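Local coordinates for protein ribokinase RBSK (Mycobacterium tuberculosis, PDB 3GO6) that probably phosphorylates D-ribose at O-5, with ATP as phosphate donor and a divalent cation, most likely magnesium, as cofactor, at residues A19-N29 and N143-I153; L189-E200 and W206-L217. All coordinates share one frame; numbering follows the deposited sequence.

Interactions 1 and 2 pair neighbouring parallel strands in the same mixed eight-stranded sheet of this PfkB-family kinase, with strand 171-175 lying between the two pairs. Their centres are about 16 Å apart. They also touch directly: Leu-151 of interaction 1 brings CD1 to 4.0 Å from Trp-206 CZ3 of interaction 2. Past the C-terminal ends of their strands they serve different parts of the active site. Interaction 1 holds ribose through Asn-29 and Glu-152. Interaction 2 ends in Asn-199, Thr-216 and Leu-217, which are predicted to bind ATP; the Asn-199 side chain is about 10 Å from the bound sugar.

Interaction 1. Residues A19-N29 and N143-I153; sequences APRVCVVGSVN and NCDVLLTQLEI. With RIB (alpha-D-ribofuranose), chain C.
Glu-152 and Asn-29 meet beside the bound ribose and both grip it. Glu-152 OE2 accepts a hydrogen bond from O1 of the sugar, while Asn-29 ND2 donates a nearly straight one to its O2 (3.0 Å, 170°). Asn-29 ND2 also reaches Glu-152 OE1 at 3.1 Å, on the syn side of the carboxylate and close to its plane. Ser-27 OG donates to Glu-152 OE1 at 2.7 Å from well above the plane. With a water also donating to OE1 and sugar O1 bonded to OE2, both oxygens are held, which probably sets the carboxylate's rotation. The extended Glu-152 chain (chi2 -177°) carries the acid out to the sugar. A second water joins Ser-27 OG, Gln-150 OE1 and Glu-152 N, linking the turn after strand 21-25 to the one after strand 146-149; Gln-150 NE2 is hydrogen-bonded to Gln-62 OE1 of helix 58-68.

Behind this site, strands 21-25 and 146-149 run parallel. Cys-23 N bonds to Val-146 O and Cys-23 O accepts from Leu-148 N at 2.8 Å; Thr-149 OG1 bonds to Val-25 O at 2.7 Å. At the far end Asp-145 takes Arg-21 N on OD2 (2.9 Å) and Arg-21 NH2 on OD1 (3.0 Å). This salt bridge lies in the guanidinium plane but above that of the carboxylate, and Asn-143 O sits over one guanidinium face.

Strands 72-76 and 171-175 flank the pair in the sheet. Val-24 and Leu-148 pack on helix 58-68, whereas Val-25, Leu-147 and Thr-149 lie against helix 155-167.

Interaction 2. Residues L189-E200 and W206-L217; sequences LAAIADVVIANE and WPSPPTHFVITL
Val-196 has chi1 177°, which swings CG1 away from its own N, over the indole of Trp-206 and against Phe-213 CE1, while CG2 reaches both Trp-206 NE1 and, at 3.6 Å, Pro-210 CG. A chi1 of -171° at Trp-206 turns the indole to meet these methyls. This is a beta-alpha-beta unit, strand 195-199, helix 200-205, strand 212-216, in the Rossmann-like sheet of the ribokinase fold.

Val-196 CG1 makes a CH-pi contact with the five-membered ring, 4.1 Å from its centroid and only 6° off the normal. Ala-190 CB touches NE1 and CE2 of the indole, and Leu-189 CG meets the edge at CH2. The indole is thus wedged between helix 183-192 and the strand. The Val-196 and Phe-213 side chains lie side by side.

The parallel strands are joined by backbone bonds such as Val-214 N to Val-196 O (2.7 Å). Beyond them Asn-199, predicted to bind ATP, caps helix 200-205 by accepting from Glu-202 N, and Glu-200 forms a salt bridge with Arg-223. Near the other end a water receives the indole N-H at 2.9 Å from Trp-206 NE1 and donates to Ala-190 O and Ser-208 O.

Interaction 1. Residues A19-N29 and N143-I153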
loop_
_atom_site.group_PDB
_atom_site.type_symbol
_atom_site.label_atom_id
_atom_site.label_comp_id
_atom_site.label_asym_id
_atom_site.label_seq_id
_atom_site.Cartn_x
_atom_site.Cartn_y
_atom_site.Cartn_z
ATOM N N ALA A 19 8.676 -18.325 -33.816
ATOM C CA ALA A 19 8.037 -17.819 -32.548
ATOM C C ALA A 19 7.255 -16.544 -32.831
ATOM O O ALA A 19 7.756 -15.672 -33.534
ATOM C CB ALA A 19 9.094 -17.565 -31.487
ATOM N N PRO A 20 6.022 -16.422 -32.288
ATOM C CA PRO A 20 5.236 -15.217 -32.555
ATOM C C PRO A 20 5.860 -13.990 -31.900
ATOM O O PRO A 20 6.436 -14.095 -30.824
ATOM C CB PRO A 20 3.864 -15.532 -31.941
ATOM C CG PRO A 20 4.099 -16.585 -30.992
ATOM C CD PRO A 20 5.298 -17.371 -31.424
ATOM N N ARG A 21 5.771 -12.856 -32.576
ATOM C CA ARG A 21 6.337 -11.624 -32.068
ATOM C C ARG A 21 5.193 -10.845 -31.445
ATOM O O ARG A 21 4.287 -10.376 -32.147
ATOM C CB ARG A 21 7.011 -10.812 -33.185
ATOM C CG ARG A 21 8.145 -11.558 -33.898
ATOM C CD ARG A 21 8.522 -10.872 -35.217
ATOM N NE ARG A 21 7.408 -10.824 -36.173
ATOM C CZ ARG A 21 7.382 -10.073 -37.276
ATOM N NH1 ARG A 21 8.413 -9.293 -37.589
ATOM N NH2 ARG A 21 6.321 -10.098 -38.074
ATOM N N VAL A 22 5.229 -10.736 -30.121
ATOM C CA VAL A 22 4.197 -10.003 -29.397
ATOM C C VAL A 22 4.763 -8.667 -28.953
ATOM O O VAL A 22 5.825 -8.627 -28.329
ATOM C CB VAL A 22 3.686 -10.821 -28.191
ATOM C CG1 VAL A 22 2.766 -9.980 -27.321
ATOM C CG2 VAL A 22 2.976 -12.104 -28.697
ATOM N N CYS A 23 4.067 -7.579 -29.300
ATOM C CA CYS A 23 4.386 -6.265 -28.743
ATOM C C CYS A 23 3.338 -5.842 -27.701
ATOM O O CYS A 23 2.136 -5.754 -28.009
ATOM C CB CYS A 23 4.481 -5.210 -29.844
ATOM S SG CYS A 23 4.660 -3.554 -29.151
ATOM N N VAL A 24 3.782 -5.621 -26.464
ATOM C CA VAL A 24 2.871 -5.186 -25.412
ATOM C C VAL A 24 3.067 -3.690 -25.201
ATOM O O VAL A 24 4.176 -3.239 -24.920
ATOM C CB VAL A 24 3.112 -5.950 -24.090
ATOM C CG1 VAL A 24 2.143 -5.484 -22.997
ATOM C CG2 VAL A 24 3.009 -7.456 -24.321
ATOM N N VAL A 25 1.998 -2.921 -25.339
ATOM C CA VAL A 25 2.063 -1.487 -25.061
ATOM C C VAL A 25 1.159 -1.273 -23.849
ATOM O O VAL A 25 -0.057 -1.480 -23.922
ATOM C CB VAL A 25 1.599 -0.628 -26.286
ATOM C CG1 VAL A 25 1.485 0.867 -25.914
ATOM C CG2 VAL A 25 2.564 -0.787 -27.470
ATOM N N GLY A 26 1.750 -0.905 -22.718
ATOM C CA GLY A 26 0.974 -0.892 -21.478
ATOM C C GLY A 26 1.758 -0.467 -20.267
ATOM O O GLY A 26 2.802 0.204 -20.388
ATOM N N SER A 27 1.254 -0.852 -19.097
ATOM C CA SER A 27 1.708 -0.278 -17.849
ATOM C C SER A 27 2.650 -1.175 -17.065
ATOM O O SER A 27 2.637 -2.404 -17.197
ATOM C CB SER A 27 0.496 0.027 -16.974
ATOM O OG SER A 27 -0.267 -1.155 -16.875
ATOM N N VAL A 28 3.467 -0.537 -16.239
ATOM C CA VAL A 28 4.394 -1.241 -15.356
ATOM C C VAL A 28 4.356 -0.509 -14.014
ATOM O O VAL A 28 4.534 0.708 -13.955
ATOM C CB VAL A 28 5.843 -1.365 -15.978
ATOM C CG1 VAL A 28 6.429 0.031 -16.398
ATOM C CG2 VAL A 28 6.803 -2.153 -15.042
ATOM N N ASN A 29 4.088 -1.258 -12.939
ATOM C CA ASN A 29 3.842 -0.692 -11.613
ATOM C C ASN A 29 4.645 -1.498 -10.621
ATOM O O ASN A 29 4.852 -2.687 -10.837
ATOM C CB ASN A 29 2.358 -0.873 -11.188
ATOM C CG ASN A 29 1.376 -0.200 -12.124
ATOM O OD1 ASN A 29 1.598 0.921 -12.566
ATOM N ND2 ASN A 29 0.269 -0.896 -12.439
ATOM N N ASN A 143 7.433 -4.557 -36.450
ATOM C CA ASN A 143 7.660 -5.992 -36.611
ATOM C C ASN A 143 6.988 -6.850 -35.533
ATOM O O ASN A 143 7.662 -7.598 -34.806
ATOM C CB ASN A 143 9.164 -6.301 -36.668
ATOM C CG ASN A 143 9.911 -5.411 -37.651
ATOM O OD1 ASN A 143 10.857 -4.706 -37.275
ATOM N ND2 ASN A 143 9.476 -5.420 -38.911
ATOM N N CYS A 144 5.672 -6.716 -35.388
ATOM C CA CYS A 144 4.969 -7.639 -34.499
ATOM C C CYS A 144 3.857 -8.379 -35.213
ATOM O O CYS A 144 3.359 -7.938 -36.253
ATOM C CB CYS A 144 4.483 -6.970 -33.202
ATOM S SG CYS A 144 2.971 -5.987 -33.310
ATOM N N ASP A 145 3.514 -9.532 -34.656
ATOM C CA ASP A 145 2.406 -10.348 -35.123
ATOM C C ASP A 145 1.130 -9.997 -34.342
ATOM O O ASP A 145 0.034 -9.925 -34.914
ATOM C CB ASP A 145 2.782 -11.818 -34.956
ATOM C CG ASP A 145 3.979 -12.197 -35.820
ATOM O OD1 ASP A 145 4.031 -11.729 -36.978
ATOM O OD2 ASP A 145 4.865 -12.921 -35.340
ATOM N N VAL A 146 1.294 -9.758 -33.038
ATOM C CA VAL A 146 0.170 -9.369 -32.168
ATOM C C VAL A 146 0.559 -8.150 -31.322
ATOM O O VAL A 146 1.592 -8.169 -30.645
ATOM C CB VAL A 146 -0.242 -10.526 -31.218
ATOM C CG1 VAL A 146 -1.417 -10.110 -30.302
ATOM C CG2 VAL A 146 -0.609 -11.796 -32.002
ATOM N N LEU A 147 -0.251 -7.097 -31.389
ATOM C CA LEU A 147 -0.183 -6.012 -30.410
ATOM C C LEU A 147 -1.131 -6.333 -29.248
ATOM O O LEU A 147 -2.299 -6.622 -29.463
ATOM C CB LEU A 147 -0.565 -4.656 -31.022
ATOM C CG LEU A 147 -0.982 -3.585 -29.988
ATOM C CD1 LEU A 147 0.201 -2.951 -29.283
ATOM C CD2 LEU A 147 -1.874 -2.535 -30.581
ATOM N N LEU A 148 -0.620 -6.313 -28.020
ATOM C CA LEU A 148 -1.485 -6.451 -26.862
ATOM C C LEU A 148 -1.392 -5.180 -26.009
ATOM O O LEU A 148 -0.287 -4.733 -25.641
ATOM C CB LEU A 148 -1.111 -7.723 -26.075
ATOM C CG LEU A 148 -1.789 -7.957 -24.724
ATOM C CD1 LEU A 148 -3.307 -8.081 -24.873
ATOM C CD2 LEU A 148 -1.198 -9.180 -24.025
ATOM N N THR A 149 -2.542 -4.593 -25.700
ATOM C CA THR A 149 -2.571 -3.348 -24.946
ATOM C C THR A 149 -3.682 -3.373 -23.887
ATOM O O THR A 149 -4.573 -4.222 -23.951
ATOM C CB THR A 149 -2.677 -2.121 -25.913
ATOM O OG1 THR A 149 -2.322 -0.924 -25.219
ATOM C CG2 THR A 149 -4.071 -1.983 -26.490
ATOM N N GLN A 150 -3.581 -2.498 -22.885
ATOM C CA GLN A 150 -4.594 -2.368 -21.820
ATOM C C GLN A 150 -4.760 -0.886 -21.542
ATOM O O GLN A 150 -4.159 -0.060 -22.231
ATOM C CB GLN A 150 -4.228 -3.107 -20.503
ATOM C CG GLN A 150 -3.331 -4.349 -20.679
ATOM C CD GLN A 150 -1.878 -3.970 -21.030
ATOM O OE1 GLN A 150 -1.399 -2.907 -20.633
ATOM N NE2 GLN A 150 -1.190 -4.836 -21.771
ATOM N N LEU A 151 -5.574 -0.553 -20.542
ATOM C CA LEU A 151 -6.078 0.804 -20.424
ATOM C C LEU A 151 -5.618 1.583 -19.190
ATOM O O LEU A 151 -6.259 2.582 -18.821
ATOM C CB LEU A 151 -7.619 0.803 -20.559
ATOM C CG LEU A 151 -8.250 -0.008 -21.714
ATOM C CD1 LEU A 151 -9.774 0.070 -21.680
ATOM C CD2 LEU A 151 -7.731 0.447 -23.073
ATOM N N GLU A 152 -4.508 1.172 -18.560
ATOM C CA GLU A 152 -3.928 2.004 -17.486
ATOM C C GLU A 152 -3.089 3.154 -18.061
ATOM O O GLU A 152 -2.916 4.198 -17.416
ATOM C CB GLU A 152 -3.079 1.181 -16.507
ATOM C CG GLU A 152 -3.831 0.006 -15.828
ATOM C CD GLU A 152 -2.943 -0.735 -14.805
ATOM O OE1 GLU A 152 -1.703 -0.476 -14.745
ATOM O OE2 GLU A 152 -3.489 -1.550 -14.036
ATOM N N ILE A 153 -2.564 2.949 -19.265
ATOM C CA ILE A 153 -1.916 4.004 -20.032
ATOM C C ILE A 153 -3.034 4.855 -20.710
ATOM O O ILE A 153 -4.194 4.431 -20.738
ATOM C CB ILE A 153 -0.996 3.377 -21.109
ATOM C CG1 ILE A 153 -1.810 2.448 -22.048
ATOM C CG2 ILE A 153 0.159 2.611 -20.434
ATOM C CD1 ILE A 153 -1.067 2.015 -23.328
HETATM O O5 RIB C . -3.734 -7.477 -13.043
HETATM C C5 RIB C . -2.939 -7.205 -11.866
HETATM C C4 RIB C . -2.082 -5.951 -12.123
HETATM O O4 RIB C . -2.959 -4.807 -12.158
HETATM C C3 RIB C . -1.099 -5.650 -11.005
HETATM O O3 RIB C . 0.250 -6.118 -11.256
HETATM C C2 RIB C . -1.184 -4.145 -10.831
HETATM O O2 RIB C . 0.075 -3.507 -11.074
HETATM C C1 RIB C . -2.271 -3.632 -11.763
HETATM O O1 RIB C . -1.727 -3.020 -12.940
HETATM O O HOH W 1 6.995 -14.506 -35.952
HETATM O O HOH W 2 8.003 -7.752 -40.102
HETATM O O HOH W 3 -2.070 -0.678 -19.220
HETATM O O HOH W 4 -0.313 1.994 -14.323
#

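Interaction 2. Residues L189-E200 and W206-L217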
loop_
_atom_site.group_PDB
_atom_site.type_symbol
_atom_site.label_atom_id
_atom_site.label_comp_id
_atom_site.label_asym_id
_atom_site.label_seq_id
_atom_site.Cartn_x
_atom_site.Cartn_y
_atom_site.Cartn_z
ATOM N N LEU A 189 -11.030 3.049 -30.415
ATOM C CA LEU A 189 -10.301 1.786 -30.243
ATOM C C LEU A 189 -11.219 0.585 -30.483
ATOM O O LEU A 189 -10.829 -0.365 -31.153
ATOM C CB LEU A 189 -9.627 1.712 -28.857
ATOM C CG LEU A 189 -8.699 0.524 -28.542
ATOM C CD1 LEU A 189 -7.651 0.290 -29.615
ATOM C CD2 LEU A 189 -8.043 0.739 -27.186
ATOM N N ALA A 190 -12.440 0.639 -29.957
ATOM C CA ALA A 190 -13.391 -0.476 -30.121
ATOM C C ALA A 190 -13.712 -0.746 -31.603
ATOM O O ALA A 190 -13.813 -1.908 -32.032
ATOM C CB ALA A 190 -14.656 -0.222 -29.319
ATOM N N ALA A 191 -13.816 0.332 -32.380
ATOM C CA ALA A 191 -14.119 0.273 -33.827
ATOM C C ALA A 191 -13.135 -0.590 -34.596
ATOM O O ALA A 191 -13.499 -1.207 -35.598
ATOM C CB ALA A 191 -14.159 1.704 -34.426
ATOM N N ILE A 192 -11.892 -0.660 -34.119
ATOM C CA ILE A 192 -10.833 -1.373 -34.839
ATOM C C ILE A 192 -10.225 -2.609 -34.142
ATOM O O ILE A 192 -9.452 -3.339 -34.763
ATOM C CB ILE A 192 -9.682 -0.406 -35.296
ATOM C CG1 ILE A 192 -8.978 0.240 -34.096
ATOM C CG2 ILE A 192 -10.227 0.681 -36.243
ATOM C CD1 ILE A 192 -7.674 0.958 -34.458
ATOM N N ALA A 193 -10.545 -2.847 -32.871
ATOM C CA ALA A 193 -9.972 -4.011 -32.154
ATOM C C ALA A 193 -10.379 -5.330 -32.810
ATOM O O ALA A 193 -11.554 -5.528 -33.111
ATOM C CB ALA A 193 -10.397 -4.009 -30.664
ATOM N N ASP A 194 -9.411 -6.220 -33.007
ATOM C CA ASP A 194 -9.651 -7.570 -33.483
ATOM C C ASP A 194 -10.180 -8.457 -32.344
ATOM O O ASP A 194 -11.141 -9.219 -32.528
ATOM C CB ASP A 194 -8.371 -8.180 -34.082
ATOM C CG ASP A 194 -7.900 -7.456 -35.358
ATOM O OD1 ASP A 194 -8.753 -7.171 -36.231
ATOM O OD2 ASP A 194 -6.676 -7.157 -35.482
ATOM N N VAL A 195 -9.530 -8.363 -31.180
ATOM C CA VAL A 195 -9.812 -9.219 -30.019
ATOM C C VAL A 195 -9.889 -8.305 -28.816
ATOM O O VAL A 195 -9.039 -7.418 -28.667
ATOM C CB VAL A 195 -8.649 -10.246 -29.761
ATOM C CG1 VAL A 195 -8.976 -11.220 -28.606
ATOM C CG2 VAL A 195 -8.312 -11.011 -31.014
ATOM N N VAL A 196 -10.911 -8.503 -27.979
ATOM C CA VAL A 196 -11.015 -7.810 -26.712
ATOM C C VAL A 196 -11.147 -8.855 -25.623
ATOM O O VAL A 196 -11.948 -9.796 -25.751
ATOM C CB VAL A 196 -12.194 -6.810 -26.646
ATOM C CG1 VAL A 196 -12.275 -6.177 -25.267
ATOM C CG2 VAL A 196 -11.999 -5.718 -27.683
ATOM N N ILE A 197 -10.336 -8.693 -24.572
ATOM C CA ILE A 197 -10.344 -9.585 -23.406
ATOM C C ILE A 197 -10.838 -8.762 -22.265
ATOM O O ILE A 197 -10.322 -7.666 -22.005
ATOM C CB ILE A 197 -8.922 -10.112 -23.077
ATOM C CG1 ILE A 197 -8.316 -10.810 -24.302
ATOM C CG2 ILE A 197 -8.930 -11.039 -21.827
ATOM C CD1 ILE A 197 -6.768 -10.943 -24.244
ATOM N N ALA A 198 -11.847 -9.273 -21.567
ATOM C CA ALA A 198 -12.434 -8.530 -20.463
ATOM C C ALA A 198 -13.201 -9.461 -19.558
ATOM O O ALA A 198 -13.693 -10.479 -20.018
ATOM C CB ALA A 198 -13.354 -7.441 -20.990
ATOM N N ASN A 199 -13.297 -9.137 -18.272
ATOM C CA ASN A 199 -14.255 -9.858 -17.422
ATOM C C ASN A 199 -15.687 -9.390 -17.752
ATOM O O ASN A 199 -15.866 -8.506 -18.597
ATOM C CB ASN A 199 -13.895 -9.780 -15.915
ATOM C CG ASN A 199 -14.036 -8.387 -15.321
ATOM O OD1 ASN A 199 -14.867 -7.569 -15.735
ATOM N ND2 ASN A 199 -13.234 -8.124 -14.306
ATOM N N GLU A 200 -16.698 -9.972 -17.114
ATOM C CA GLU A 200 -18.089 -9.625 -17.468
ATOM C C GLU A 200 -18.403 -8.147 -17.257
ATOM O O GLU A 200 -18.973 -7.502 -18.142
ATOM C CB GLU A 200 -19.109 -10.532 -16.754
ATOM C CG GLU A 200 -19.105 -11.973 -17.280
ATOM C CD GLU A 200 -20.156 -12.266 -18.364
ATOM O OE1 GLU A 200 -20.528 -11.360 -19.161
ATOM O OE2 GLU A 200 -20.614 -13.430 -18.423
ATOM N N TRP A 206 -17.419 -1.861 -22.359
ATOM C CA TRP A 206 -16.743 -1.667 -23.640
ATOM C C TRP A 206 -17.743 -1.185 -24.721
ATOM O O TRP A 206 -18.847 -1.713 -24.805
ATOM C CB TRP A 206 -16.085 -2.972 -24.064
ATOM C CG TRP A 206 -15.181 -2.881 -25.263
ATOM C CD1 TRP A 206 -15.382 -3.454 -26.481
ATOM C CD2 TRP A 206 -13.908 -2.213 -25.336
ATOM N NE1 TRP A 206 -14.322 -3.161 -27.324
ATOM C CE2 TRP A 206 -13.406 -2.406 -26.641
ATOM C CE3 TRP A 206 -13.153 -1.462 -24.428
ATOM C CZ2 TRP A 206 -12.173 -1.888 -27.057
ATOM C CZ3 TRP A 206 -11.931 -0.934 -24.850
ATOM C CH2 TRP A 206 -11.452 -1.154 -26.146
ATOM N N PRO A 207 -17.360 -0.174 -25.523
ATOM C CA PRO A 207 -18.317 0.486 -26.455
ATOM C C PRO A 207 -19.041 -0.378 -27.508
ATOM O O PRO A 207 -20.252 -0.200 -27.704
ATOM C CB PRO A 207 -17.459 1.560 -27.133
ATOM C CG PRO A 207 -16.358 1.842 -26.115
ATOM C CD PRO A 207 -16.034 0.472 -25.578
ATOM N N SER A 208 -18.331 -1.266 -28.197
ATOM C CA SER A 208 -18.922 -2.016 -29.314
ATOM C C SER A 208 -18.124 -3.293 -29.502
ATOM O O SER A 208 -16.928 -3.300 -29.195
ATOM C CB SER A 208 -18.887 -1.181 -30.606
ATOM O OG SER A 208 -17.551 -0.897 -31.024
ATOM N N PRO A 209 -18.767 -4.371 -30.012
ATOM C CA PRO A 209 -18.102 -5.666 -30.060
ATOM C C PRO A 209 -16.988 -5.741 -31.087
ATOM O O PRO A 209 -17.121 -5.168 -32.181
ATOM C CB PRO A 209 -19.227 -6.656 -30.413
ATOM C CG PRO A 209 -20.395 -5.857 -30.791
ATOM C CD PRO A 209 -20.134 -4.418 -30.569
ATOM N N PRO A 210 -15.878 -6.427 -30.727
ATOM C CA PRO A 210 -14.780 -6.683 -31.648
ATOM C C PRO A 210 -15.081 -7.908 -32.482
ATOM O O PRO A 210 -16.098 -8.574 -32.259
ATOM C CB PRO A 210 -13.612 -6.983 -30.702
ATOM C CG PRO A 210 -14.306 -7.721 -29.551
ATOM C CD PRO A 210 -15.603 -6.972 -29.373
ATOM N N THR A 211 -14.195 -8.234 -33.415
ATOM C CA THR A 211 -14.350 -9.459 -34.187
ATOM C C THR A 211 -14.417 -10.666 -33.246
ATOM O O THR A 211 -15.241 -11.563 -33.441
ATOM C CB THR A 211 -13.199 -9.626 -35.185
ATOM O OG1 THR A 211 -13.004 -8.383 -35.864
ATOM C CG2 THR A 211 -13.516 -10.725 -36.214
ATOM N N HIS A 212 -13.564 -10.667 -32.217
ATOM C CA HIS A 212 -13.481 -11.781 -31.275
ATOM C C HIS A 212 -13.544 -11.246 -29.833
ATOM O O HIS A 212 -12.558 -10.698 -29.345
ATOM C CB HIS A 212 -12.183 -12.561 -31.512
ATOM C CG HIS A 212 -11.966 -12.948 -32.943
ATOM N ND1 HIS A 212 -12.650 -13.988 -33.547
ATOM C CD2 HIS A 212 -11.136 -12.447 -33.891
ATOM C CE1 HIS A 212 -12.257 -14.101 -34.805
ATOM N NE2 HIS A 212 -11.342 -13.175 -35.041
ATOM N N PHE A 213 -14.699 -11.382 -29.177
ATOM C CA PHE A 213 -14.902 -10.905 -27.806
ATOM C C PHE A 213 -14.644 -12.089 -26.870
ATOM O O PHE A 213 -15.349 -13.099 -26.931
ATOM C CB PHE A 213 -16.330 -10.370 -27.607
ATOM C CG PHE A 213 -16.441 -9.174 -26.674
ATOM C CD1 PHE A 213 -15.436 -8.874 -25.729
ATOM C CD2 PHE A 213 -17.582 -8.358 -26.722
ATOM C CE1 PHE A 213 -15.554 -7.776 -24.876
ATOM C CE2 PHE A 213 -17.720 -7.246 -25.880
ATOM C CZ PHE A 213 -16.705 -6.945 -24.948
ATOM N N VAL A 214 -13.603 -11.971 -26.042
ATOM C CA VAL A 214 -13.187 -13.037 -25.126
ATOM C C VAL A 214 -13.510 -12.576 -23.719
ATOM O O VAL A 214 -12.842 -11.691 -23.160
ATOM C CB VAL A 214 -11.676 -13.378 -25.270
ATOM C CG1 VAL A 214 -11.268 -14.485 -24.287
ATOM C CG2 VAL A 214 -11.344 -13.809 -26.707
ATOM N N ILE A 215 -14.553 -13.148 -23.138
ATOM C CA ILE A 215 -15.021 -12.684 -21.847
ATOM C C ILE A 215 -14.613 -13.711 -20.799
ATOM O O ILE A 215 -15.105 -14.832 -20.795
ATOM C CB ILE A 215 -16.555 -12.427 -21.813
ATOM C CG1 ILE A 215 -16.982 -11.409 -22.879
ATOM C CG2 ILE A 215 -16.996 -11.910 -20.445
ATOM C CD1 ILE A 215 -17.370 -12.085 -24.186
ATOM N N THR A 216 -13.701 -13.328 -19.913
ATOM C CA THR A 216 -13.184 -14.259 -18.921
ATOM C C THR A 216 -14.205 -14.421 -17.795
ATOM O O THR A 216 -14.903 -13.474 -17.438
ATOM C CB THR A 216 -11.835 -13.780 -18.350
ATOM O OG1 THR A 216 -12.010 -12.470 -17.801
ATOM C CG2 THR A 216 -10.759 -13.735 -19.470
ATOM N N LEU A 217 -14.276 -15.630 -17.254
ATOM C CA LEU A 217 -15.313 -16.024 -16.307
ATOM C C LEU A 217 -14.691 -16.620 -15.040
ATOM O O LEU A 217 -15.258 -17.536 -14.450
ATOM C CB LEU A 217 -16.211 -17.094 -16.955
ATOM C CG LEU A 217 -16.924 -16.764 -18.263
ATOM C CD1 LEU A 217 -17.571 -18.032 -18.819
ATOM C CD2 LEU A 217 -17.961 -15.642 -18.072
HETATM O O HOH W 5 -14.399 -3.675 -30.150
HETATM O O HOH W 6 -16.990 -2.519 -32.847
HETATM O O HOH W 7 -16.195 -12.356 -15.371
#